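Local structure of enoyl-CoA hydratase/isomerase (Mycobacterium abscessus, 3QXZ) at residues Ala126-Arg137 / Leu162-Ala171; Phe31-Ala41 / Ala87-Phe95. The protein probably catalyses hydration or double-bond isomerisation of enoyl-CoA thioesters in fatty-acid metabolism. One frame throughout, in Å; residues are numbered along the deposited sequence.

Interaction 1: residues Ala126-Arg137 / Leu162-Ala171; sequences AEEGRYAIPQVR and LLLTGASFSA
Tyr-131 and Phe-169 form the tightly packed middle of this contact, where two extended chains run antiparallel. CB of Tyr-131 lies over one face of the Phe-169 ring as a CH-pi contact, 3.8 Å from the centroid. Phe-169 CG sits between its own backbone N and carbonyl carbon (chi1 57°), which folds the ring back against Tyr-131, and Phe-169 N donates to Tyr-131 O at 2.9 Å. A water links Tyr-131 N to Phe-169 O in the same pair. The phenol lies edge-on to Phe-169 O and the backbone of Ala-171, and its hydroxyl donates to a lone pair of Ala-126 O at 2.7 Å. Ala-126 O also accepts from Gly-129 N, closing the type I turn at Ala-126 to Gly-129. Packing is also close at Gly-166, which ends helix 151-165 with positive phi; its CA lies 3.7 Å from Pro-134 CA and approaches Ile-133 O to 3.3 Å. Ile-133 and Leu-163 lie side by side in the same direction. In the crotonase fold of this protein, the contact ties the chain following strand 122-126, including short strand 131-132, to the end of helix 151-165 and the loop into helix 171-177. The Arg-137 chain bends at chi3 (82°) and brings NH1 to Thr-165 O at 2.8 Å, near the guanidinium plane; the same NH1 forms a salt bridge with Asp-199 of the second subunit. The outer side, where Arg-130 and Ser-168 are exposed, is looser. There the extended Arg-130 side chain reaches along the surface, its NE giving a nearly straight bond (175°) to Ser-168 OG at 3.1 Å in one of two Ser-168 conformers. In that conformer a water joins Arg-130 NH2, Ser-168 OG and Gly-166 O.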
loop_
_atom_site.group_PDB
_atom_site.type_symbol
_atom_site.label_atom_id
_atom_site.label_comp_id
_atom_site.label_asym_id
_atom_site.label_seq_id
_atom_site.Cartn_x
_atom_site.Cartn_y
_atom_site.Cartn_z
ATOM N N ALA A 126 15.584 -12.501 8.454
ATOM C CA ALA A 126 16.994 -12.883 8.332
ATOM C C ALA A 126 17.469 -12.680 6.893
ATOM O O ALA A 126 16.857 -13.201 5.947
ATOM C CB ALA A 126 17.153 -14.334 8.721
ATOM N N GLU A 127 18.606 -11.994 6.734
ATOM C CA GLU A 127 19.198 -11.796 5.403
ATOM C C GLU A 127 19.517 -13.092 4.651
ATOM O O GLU A 127 19.446 -13.137 3.416
ATOM C CB GLU A 127 20.436 -10.890 5.505
ATOM C CG GLU A 127 20.047 -9.433 5.755
ATOM C CD GLU A 127 21.192 -8.586 6.308
ATOM O OE1 GLU A 127 22.329 -9.091 6.418
ATOM O OE2 GLU A 127 20.944 -7.406 6.636
ATOM N N GLU A 128 19.842 -14.140 5.396
ATOM C CA GLU A 128 20.251 -15.429 4.805
ATOM C C GLU A 128 19.080 -16.332 4.424
ATOM O O GLU A 128 19.282 -17.392 3.822
ATOM C CB GLU A 128 21.194 -16.177 5.761
ATOM C CG GLU A 128 22.482 -15.431 6.128
ATOM C CD GLU A 128 22.362 -14.572 7.388
ATOM O OE1 GLU A 128 21.233 -14.203 7.799
ATOM O OE2 GLU A 128 23.415 -14.251 7.983
ATOM N N GLY A 129 17.851 -15.920 4.769
ATOM C CA GLY A 129 16.691 -16.802 4.582
ATOM C C GLY A 129 16.177 -16.891 3.151
ATOM O O GLY A 129 16.317 -15.945 2.373
ATOM N N ARG A 130 15.592 -18.039 2.831
ATOM C CA ARG A 130 14.806 -18.194 1.614
ATOM C C ARG A 130 13.333 -17.916 1.946
ATOM O O ARG A 130 12.788 -18.483 2.892
ATOM C CB ARG A 130 14.933 -19.593 0.995
ATOM C CG ARG A 130 14.191 -19.665 -0.367
ATOM C CD ARG A 130 14.114 -21.050 -1.013
ATOM N NE ARG A 130 12.929 -21.122 -1.890
ATOM C CZ ARG A 130 12.010 -22.085 -1.859
ATOM N NH1 ARG A 130 12.141 -23.114 -1.024
ATOM N NH2 ARG A 130 10.963 -22.031 -2.680
ATOM N N TYR A 131 12.707 -17.066 1.136
ATOM C CA TYR A 131 11.308 -16.641 1.338
ATOM C C TYR A 131 10.538 -16.830 0.050
ATOM O O TYR A 131 11.011 -16.442 -1.013
ATOM C CB TYR A 131 11.270 -15.166 1.770
ATOM C CG TYR A 131 12.116 -14.952 3.002
ATOM C CD1 TYR A 131 11.792 -15.593 4.205
ATOM C CD2 TYR A 131 13.290 -14.194 2.940
ATOM C CE1 TYR A 131 12.601 -15.464 5.326
ATOM C CE2 TYR A 131 14.106 -14.054 4.051
ATOM C CZ TYR A 131 13.745 -14.684 5.242
ATOM O OH TYR A 131 14.554 -14.562 6.364
ATOM N N ALA A 132 9.354 -17.445 0.122
ATOM C CA ALA A 132 8.542 -17.653 -1.084
ATOM C C ALA A 132 7.155 -18.032 -0.653
ATOM O O ALA A 132 6.959 -18.587 0.444
ATOM C CB ALA A 132 9.120 -18.771 -1.982
ATOM N N ILE A 133 6.202 -17.805 -1.562
ATOM C CA ILE A 133 4.814 -18.275 -1.414
ATOM C C ILE A 133 4.546 -19.078 -2.694
ATOM O O ILE A 133 3.936 -18.570 -3.627
ATOM C CB ILE A 133 3.837 -17.091 -1.227
ATOM C CG1 ILE A 133 4.265 -16.240 -0.029
ATOM C CG2 ILE A 133 2.414 -17.576 -1.037
ATOM C CD1 ILE A 133 3.549 -14.864 0.037
ATOM N N PRO A 134 5.039 -20.339 -2.743
ATOM C CA PRO A 134 5.093 -21.036 -4.031
ATOM C C PRO A 134 3.938 -21.982 -4.287
ATOM O O PRO A 134 4.035 -22.811 -5.193
ATOM C CB PRO A 134 6.399 -21.816 -3.919
ATOM C CG PRO A 134 6.426 -22.242 -2.471
ATOM C CD PRO A 134 5.772 -21.086 -1.697
ATOM N N GLN A 135 2.853 -21.852 -3.529
ATOM C CA GLN A 135 1.716 -22.787 -3.630
ATOM C C GLN A 135 1.229 -23.016 -5.068
ATOM O O GLN A 135 0.882 -24.145 -5.431
ATOM C CB GLN A 135 0.561 -22.253 -2.782
ATOM C CG GLN A 135 0.673 -22.520 -1.260
ATOM C CD GLN A 135 1.432 -21.440 -0.488
ATOM O OE1 GLN A 135 2.392 -20.842 -0.983
ATOM N NE2 GLN A 135 0.990 -21.179 0.741
ATOM N N VAL A 136 1.165 -21.961 -5.888
ATOM C CA VAL A 136 0.650 -22.149 -7.270
ATOM C C VAL A 136 1.542 -23.047 -8.125
ATOM O O VAL A 136 1.056 -23.649 -9.085
ATOM C CB VAL A 136 0.404 -20.811 -8.030
ATOM C CG1 VAL A 136 -0.668 -19.957 -7.325
ATOM C CG2 VAL A 136 1.726 -20.035 -8.234
ATOM N N ARG A 137 2.827 -23.175 -7.758
ATOM C CA ARG A 137 3.751 -24.078 -8.466
ATOM C C ARG A 137 3.510 -25.536 -8.105
ATOM O O ARG A 137 4.056 -26.428 -8.767
ATOM C CB ARG A 137 5.204 -23.677 -8.182
ATOM C CG ARG A 137 5.535 -22.236 -8.561
ATOM C CD ARG A 137 6.962 -21.855 -8.196
ATOM N NE ARG A 137 7.970 -22.278 -9.173
ATOM C CZ ARG A 137 8.292 -21.604 -10.278
ATOM N NH1 ARG A 137 7.648 -20.496 -10.629
ATOM N NH2 ARG A 137 9.270 -22.053 -11.075
ATOM N N LEU A 162 4.527 -12.196 -6.495
ATOM C CA LEU A 162 4.859 -13.226 -5.519
ATOM C C LEU A 162 3.814 -14.342 -5.528
ATOM O O LEU A 162 4.181 -15.522 -5.433
ATOM C CB LEU A 162 5.031 -12.614 -4.123
ATOM C CG LEU A 162 6.148 -11.569 -4.022
ATOM C CD1 LEU A 162 6.330 -11.098 -2.574
ATOM C CD2 LEU A 162 7.476 -12.104 -4.588
ATOM N N LEU A 163 2.533 -14.003 -5.677
ATOM C CA LEU A 163 1.469 -15.038 -5.606
ATOM C C LEU A 163 1.287 -15.815 -6.901
ATOM O O LEU A 163 1.012 -17.025 -6.860
ATOM C CB LEU A 163 0.141 -14.413 -5.195
ATOM C CG LEU A 163 0.156 -13.695 -3.835
ATOM C CD1 LEU A 163 -1.258 -13.208 -3.530
ATOM C CD2 LEU A 163 0.697 -14.601 -2.728
ATOM N N LEU A 164 1.424 -15.155 -8.049
ATOM C CA LEU A 164 1.174 -15.801 -9.337
ATOM C C LEU A 164 2.396 -16.535 -9.848
ATOM O O LEU A 164 2.246 -17.497 -10.614
ATOM C CB LEU A 164 0.695 -14.789 -10.384
ATOM C CG LEU A 164 -0.638 -14.093 -10.133
ATOM C CD1 LEU A 164 -0.956 -13.088 -11.203
ATOM C CD2 LEU A 164 -1.776 -15.133 -10.055
ATOM N N THR A 165 3.599 -16.102 -9.488
ATOM C CA THR A 165 4.791 -16.827 -9.941
ATOM C C THR A 165 5.323 -17.759 -8.863
ATOM O O THR A 165 6.042 -18.703 -9.184
ATOM C CB THR A 165 5.957 -15.908 -10.404
ATOM O OG1 THR A 165 6.558 -15.249 -9.279
ATOM C CG2 THR A 165 5.513 -14.896 -11.445
ATOM N N GLY A 166 5.033 -17.494 -7.581
ATOM C CA GLY A 166 5.632 -18.273 -6.498
ATOM C C GLY A 166 7.129 -18.083 -6.328
ATOM O O GLY A 166 7.778 -18.886 -5.641
ATOM N N ALA A 167 7.666 -17.025 -6.920
ATOM C CA ALA A 167 9.110 -16.806 -6.887
ATOM C C ALA A 167 9.652 -16.470 -5.496
ATOM O O ALA A 167 8.982 -15.890 -4.649
ATOM C CB ALA A 167 9.506 -15.737 -7.872
ATOM N N SER A 168 10.901 -16.845 -5.283
ATOM C CA SER A 168 11.591 -16.511 -4.051
ATOM C C SER A 168 11.975 -15.039 -4.050
ATOM O O SER A 168 12.087 -14.409 -5.110
ATOM C CB SER A 168 12.816 -17.415 -3.884
ATOM O OG SER A 168 12.415 -18.782 -3.869
ATOM N N PHE A 169 12.157 -14.482 -2.862
ATOM C CA PHE A 169 12.540 -13.078 -2.699
ATOM C C PHE A 169 13.427 -12.954 -1.479
ATOM O O PHE A 169 13.356 -13.777 -0.555
ATOM C CB PHE A 169 11.318 -12.139 -2.618
ATOM C CG PHE A 169 10.330 -12.481 -1.512
ATOM C CD1 PHE A 169 9.334 -13.434 -1.729
ATOM C CD2 PHE A 169 10.385 -11.838 -0.280
ATOM C CE1 PHE A 169 8.401 -13.740 -0.730
ATOM C CE2 PHE A 169 9.459 -12.133 0.727
ATOM C CZ PHE A 169 8.467 -13.101 0.495
ATOM N N SER A 170 14.289 -11.946 -1.491
ATOM C CA SER A 170 15.224 -11.740 -0.395
ATOM C C SER A 170 14.615 -10.950 0.762
ATOM O O SER A 170 13.629 -10.217 0.603
ATOM C CB SER A 170 16.460 -10.998 -0.896
ATOM O OG SER A 170 16.139 -9.653 -1.232
ATOM N N ALA A 171 15.240 -11.058 1.928
ATOM C CA ALA A 171 14.884 -10.185 3.047
ATOM C C ALA A 171 14.965 -8.711 2.684
ATOM O O ALA A 171 14.106 -7.908 3.073
ATOM C CB ALA A 171 15.788 -10.462 4.248
HETATM O O HOH W 1 17.027 -13.290 2.085
HETATM O O HOH W 2 10.051 -20.264 -5.153
HETATM O O HOH W 3 14.691 -16.074 -0.896
HETATM O O HOH W 4 1.561 -19.131 -4.951
HETATM O O HOH W 5 6.426 -15.987 -3.706
#

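Interaction 2: residues Phe31-Ala41 / Ala87-Phe95; sequences FTVELGRQLGA and ASPVQPAAF
Apolar contacts start where the Phe-31 ring meets Pro-89 and Val-90. Its CZ touches Pro-89 CG at 3.6 Å, the two side chains crossing at a slant, while Val-90 CG2 lies at the ring edge, 4.1 Å from CE1. Phe-31 reaches from just ahead of helix 33-48 toward the loop because its chi1 of -174° places CG opposite the backbone N; its ring also rests on Ile-112 and Leu-116 of helix 112-117. Val-90 divides its branches along the helix: CG1 reaches Leu-39 CG at 4.0 Å, and CG2 rests on Gly-36 CA at 3.8 Å. Farther along, CD of Pro-92, which follows a cis peptide bond, packs against Gly-40 O.

Close backbone contacts come next. Gly-36 and Gly-40, one helical turn apart, present bare CA atoms to the loop and let the helix backbone come up to it. Gly-40 CA points a hydrogen at Gln-91 O across 3.3 Å, and Gly-36 CA makes a longer contact of the same kind with Pro-89 O.

Direct hydrogen bonds between the segments are absent, and water makes the polar links. One water donates to both Val-33 O and Pro-89 O; a second accepts from Gln-91 N at 3.0 Å and lies 2.9 Å from Gly-36 O.

Bonds within each segment hold the two shapes. Thr-32 OG1 caps the helix start by accepting from Leu-35 N, and Gln-91 NE2 bonds to Ser-88 O at 2.7 Å, bracing the loop across Pro-89 and Val-90. Helix 33-48 is the crossover of a beta-alpha-beta unit joining the adjacent parallel strands 17-23 and 54-59 of the crotonase-fold sheet, and the loop leading on to strand 101-105 passes over it.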
loop_
_atom_site.group_PDB
_atom_site.type_symbol
_atom_site.label_atom_id
_atom_site.label_comp_id
_atom_site.label_asym_id
_atom_site.label_seq_id
_atom_site.Cartn_x
_atom_site.Cartn_y
_atom_site.Cartn_z
ATOM N N PHE A 31 5.109 -26.828 8.821
ATOM C CA PHE A 31 3.762 -26.615 9.300
ATOM C C PHE A 31 2.967 -27.906 9.248
ATOM O O PHE A 31 3.046 -28.667 8.275
ATOM C CB PHE A 31 3.049 -25.548 8.466
ATOM C CG PHE A 31 1.705 -25.187 9.005
ATOM C CD1 PHE A 31 1.596 -24.292 10.074
ATOM C CD2 PHE A 31 0.554 -25.748 8.474
ATOM C CE1 PHE A 31 0.362 -23.973 10.607
ATOM C CE2 PHE A 31 -0.697 -25.432 9.004
ATOM C CZ PHE A 31 -0.779 -24.529 10.070
ATOM N N THR A 32 2.195 -28.135 10.302
ATOM C CA THR A 32 1.260 -29.252 10.380
ATOM C C THR A 32 -0.076 -28.752 10.891
ATOM O O THR A 32 -0.151 -27.696 11.542
ATOM C CB THR A 32 1.743 -30.363 11.351
ATOM O OG1 THR A 32 1.729 -29.861 12.692
ATOM C CG2 THR A 32 3.157 -30.866 10.975
ATOM N N VAL A 33 -1.123 -29.537 10.656
ATOM C CA VAL A 33 -2.467 -29.200 11.109
ATOM C C VAL A 33 -2.479 -29.003 12.620
ATOM O O VAL A 33 -3.019 -28.007 13.121
ATOM C CB VAL A 33 -3.480 -30.311 10.732
ATOM C CG1 VAL A 33 -4.868 -29.964 11.257
ATOM C CG2 VAL A 33 -3.519 -30.525 9.226
ATOM N N GLU A 34 -1.861 -29.931 13.340
ATOM C CA GLU A 34 -1.789 -29.828 14.798
ATOM C C GLU A 34 -1.029 -28.588 15.269
ATOM O O GLU A 34 -1.449 -27.933 16.226
ATOM C CB GLU A 34 -1.227 -31.117 15.431
ATOM C CG GLU A 34 -1.185 -31.115 16.971
ATOM C CD GLU A 34 -2.552 -30.998 17.640
ATOM O OE1 GLU A 34 -3.585 -31.332 17.025
ATOM O OE2 GLU A 34 -2.592 -30.575 18.808
ATOM N N LEU A 35 0.064 -28.246 14.595
ATOM C CA LEU A 35 0.782 -27.012 14.935
ATOM C C LEU A 35 -0.142 -25.812 14.771
ATOM O O LEU A 35 -0.145 -24.912 15.624
ATOM C CB LEU A 35 2.023 -26.834 14.063
ATOM C CG LEU A 35 2.911 -25.619 14.368
ATOM C CD1 LEU A 35 3.601 -25.743 15.743
ATOM C CD2 LEU A 35 3.922 -25.439 13.265
ATOM N N GLY A 36 -0.931 -25.791 13.693
ATOM C CA GLY A 36 -1.874 -24.668 13.482
ATOM C C GLY A 36 -2.920 -24.560 14.579
ATOM O O GLY A 36 -3.249 -23.455 15.038
ATOM N N ARG A 37 -3.439 -25.710 15.024
ATOM C CA ARG A 37 -4.391 -25.754 16.138
ATOM C C ARG A 37 -3.776 -25.187 17.404
ATOM O O ARG A 37 -4.398 -24.372 18.090
ATOM C CB ARG A 37 -4.829 -27.192 16.414
ATOM C CG ARG A 37 -5.693 -27.785 15.327
ATOM C CD ARG A 37 -6.117 -29.185 15.733
ATOM N NE ARG A 37 -6.813 -29.861 14.641
ATOM C CZ ARG A 37 -6.631 -31.136 14.315
ATOM N NH1 ARG A 37 -5.750 -31.870 14.975
ATOM N NH2 ARG A 37 -7.307 -31.672 13.311
ATOM N N GLN A 38 -2.551 -25.622 17.704
ATOM C CA GLN A 38 -1.842 -25.150 18.904
ATOM C C GLN A 38 -1.499 -23.657 18.840
ATOM O O GLN A 38 -1.590 -22.967 19.858
ATOM C CB GLN A 38 -0.597 -25.992 19.181
ATOM C CG GLN A 38 -0.979 -27.411 19.635
ATOM C CD GLN A 38 0.164 -28.219 20.189
ATOM O OE1 GLN A 38 1.153 -27.686 20.690
ATOM N NE2 GLN A 38 0.013 -29.537 20.133
ATOM N N LEU A 39 -1.124 -23.164 17.659
ATOM C CA LEU A 39 -0.743 -21.762 17.529
ATOM C C LEU A 39 -1.961 -20.866 17.726
ATOM O O LEU A 39 -1.878 -19.836 18.407
ATOM C CB LEU A 39 -0.043 -21.510 16.185
ATOM C CG LEU A 39 0.387 -20.065 15.902
ATOM C CD1 LEU A 39 1.290 -19.514 17.024
ATOM C CD2 LEU A 39 1.079 -19.945 14.553
ATOM N N GLY A 40 -3.092 -21.243 17.148
ATOM C CA GLY A 40 -4.321 -20.486 17.336
ATOM C C GLY A 40 -4.730 -20.458 18.800
ATOM O O GLY A 40 -5.089 -19.408 19.337
ATOM N N ALA A 41 -4.662 -21.619 19.460
ATOM C CA ALA A 41 -5.021 -21.705 20.879
ATOM C C ALA A 41 -4.105 -20.847 21.735
ATOM O O ALA A 41 -4.573 -20.198 22.666
ATOM C CB ALA A 41 -4.983 -23.159 21.354
ATOM N N ALA A 87 -8.614 -23.178 4.555
ATOM C CA ALA A 87 -7.344 -22.614 4.108
ATOM C C ALA A 87 -6.757 -21.619 5.114
ATOM O O ALA A 87 -5.669 -21.079 4.874
ATOM C CB ALA A 87 -7.486 -21.966 2.713
ATOM N N SER A 88 -7.456 -21.409 6.231
ATOM C CA SER A 88 -6.987 -20.590 7.357
ATOM C C SER A 88 -6.827 -21.495 8.599
ATOM O O SER A 88 -7.696 -21.513 9.471
ATOM C CB SER A 88 -7.959 -19.446 7.641
ATOM O OG SER A 88 -7.834 -18.422 6.657
ATOM N N PRO A 89 -5.719 -22.242 8.674
ATOM C CA PRO A 89 -5.548 -23.252 9.740
ATOM C C PRO A 89 -5.092 -22.687 11.090
ATOM O O PRO A 89 -4.924 -23.448 12.054
ATOM C CB PRO A 89 -4.464 -24.150 9.171
ATOM C CG PRO A 89 -3.628 -23.233 8.352
ATOM C CD PRO A 89 -4.623 -22.315 7.692
ATOM N N VAL A 90 -4.913 -21.372 11.182
ATOM C CA VAL A 90 -4.577 -20.739 12.454
ATOM C C VAL A 90 -5.652 -19.713 12.757
ATOM O O VAL A 90 -5.783 -18.717 12.026
ATOM C CB VAL A 90 -3.184 -20.086 12.419
ATOM C CG1 VAL A 90 -2.924 -19.317 13.712
ATOM C CG2 VAL A 90 -2.116 -21.136 12.190
ATOM N N GLN A 91 -6.434 -19.968 13.797
ATOM C CA GLN A 91 -7.530 -19.105 14.200
ATOM C C GLN A 91 -7.527 -19.027 15.727
ATOM O O GLN A 91 -7.442 -20.054 16.407
ATOM C CB GLN A 91 -8.864 -19.654 13.673
ATOM C CG GLN A 91 -8.928 -19.673 12.138
ATOM C CD GLN A 91 -10.235 -20.216 11.600
ATOM O OE1 GLN A 91 -11.312 -19.839 12.059
ATOM N NE2 GLN A 91 -10.147 -21.092 10.605
ATOM N N PRO A 92 -7.578 -17.809 16.292
ATOM C CA PRO A 92 -7.623 -16.521 15.601
ATOM C C PRO A 92 -6.303 -16.203 14.916
ATOM O O PRO A 92 -5.243 -16.773 15.274
ATOM C CB PRO A 92 -7.836 -15.530 16.744
ATOM C CG PRO A 92 -7.186 -16.174 17.908
ATOM C CD PRO A 92 -7.551 -17.636 17.751
ATOM N N ALA A 93 -6.370 -15.297 13.951
ATOM C CA ALA A 93 -5.172 -14.778 13.268
ATOM C C ALA A 93 -4.539 -13.746 14.204
ATOM O O ALA A 93 -5.220 -13.107 15.010
ATOM C CB ALA A 93 -5.550 -14.124 11.974
ATOM N N ALA A 94 -3.234 -13.558 14.084
ATOM C CA ALA A 94 -2.534 -12.608 14.948
ATOM C C ALA A 94 -3.150 -11.205 14.859
ATOM O O ALA A 94 -3.214 -10.492 15.880
ATOM C CB ALA A 94 -1.053 -12.586 14.609
ATOM N N PHE A 95 -3.597 -10.809 13.660
ATOM C CA PHE A 95 -4.136 -9.458 13.459
ATOM C C PHE A 95 -5.543 -9.264 14.067
ATOM O O PHE A 95 -6.057 -8.146 14.027
ATOM C CB PHE A 95 -4.089 -9.043 11.965
ATOM C CG PHE A 95 -4.905 -9.910 11.073
ATOM C CD1 PHE A 95 -6.292 -9.767 11.008
ATOM C CD2 PHE A 95 -4.286 -10.884 10.290
ATOM C CE1 PHE A 95 -7.068 -10.608 10.192
ATOM C CE2 PHE A 95 -5.046 -11.722 9.463
ATOM C CZ PHE A 95 -6.421 -11.591 9.413
HETATM O O HOH W 6 -4.747 -26.410 11.730
HETATM O O HOH W 7 -5.991 -22.627 15.010
#

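Interactions 1 and 2 follow one another along the chain: Phe-31-Ala-41 / Ala-87-Phe-95 closes before Ala-126-Arg-137 / Leu-162-Ala-171 opens. Their centres are 21 Å apart and their nearest atoms about 8 Å, so they do not touch. Helix 112-117 lies between them, packing against Phe-31 and Val-90 of interaction 2 and against Tyr-131, Ile-133 and Phe-169 of interaction 1. Both belong to the connections of one mixed sheet: interaction 2 joins helix 33-48 and the turn before it to the loop between strands 54-59 and 101-105, and interaction 1 starts at the end of strand 122-126. Each also meets the second subunit, so both contacts lie close to the subunit interface.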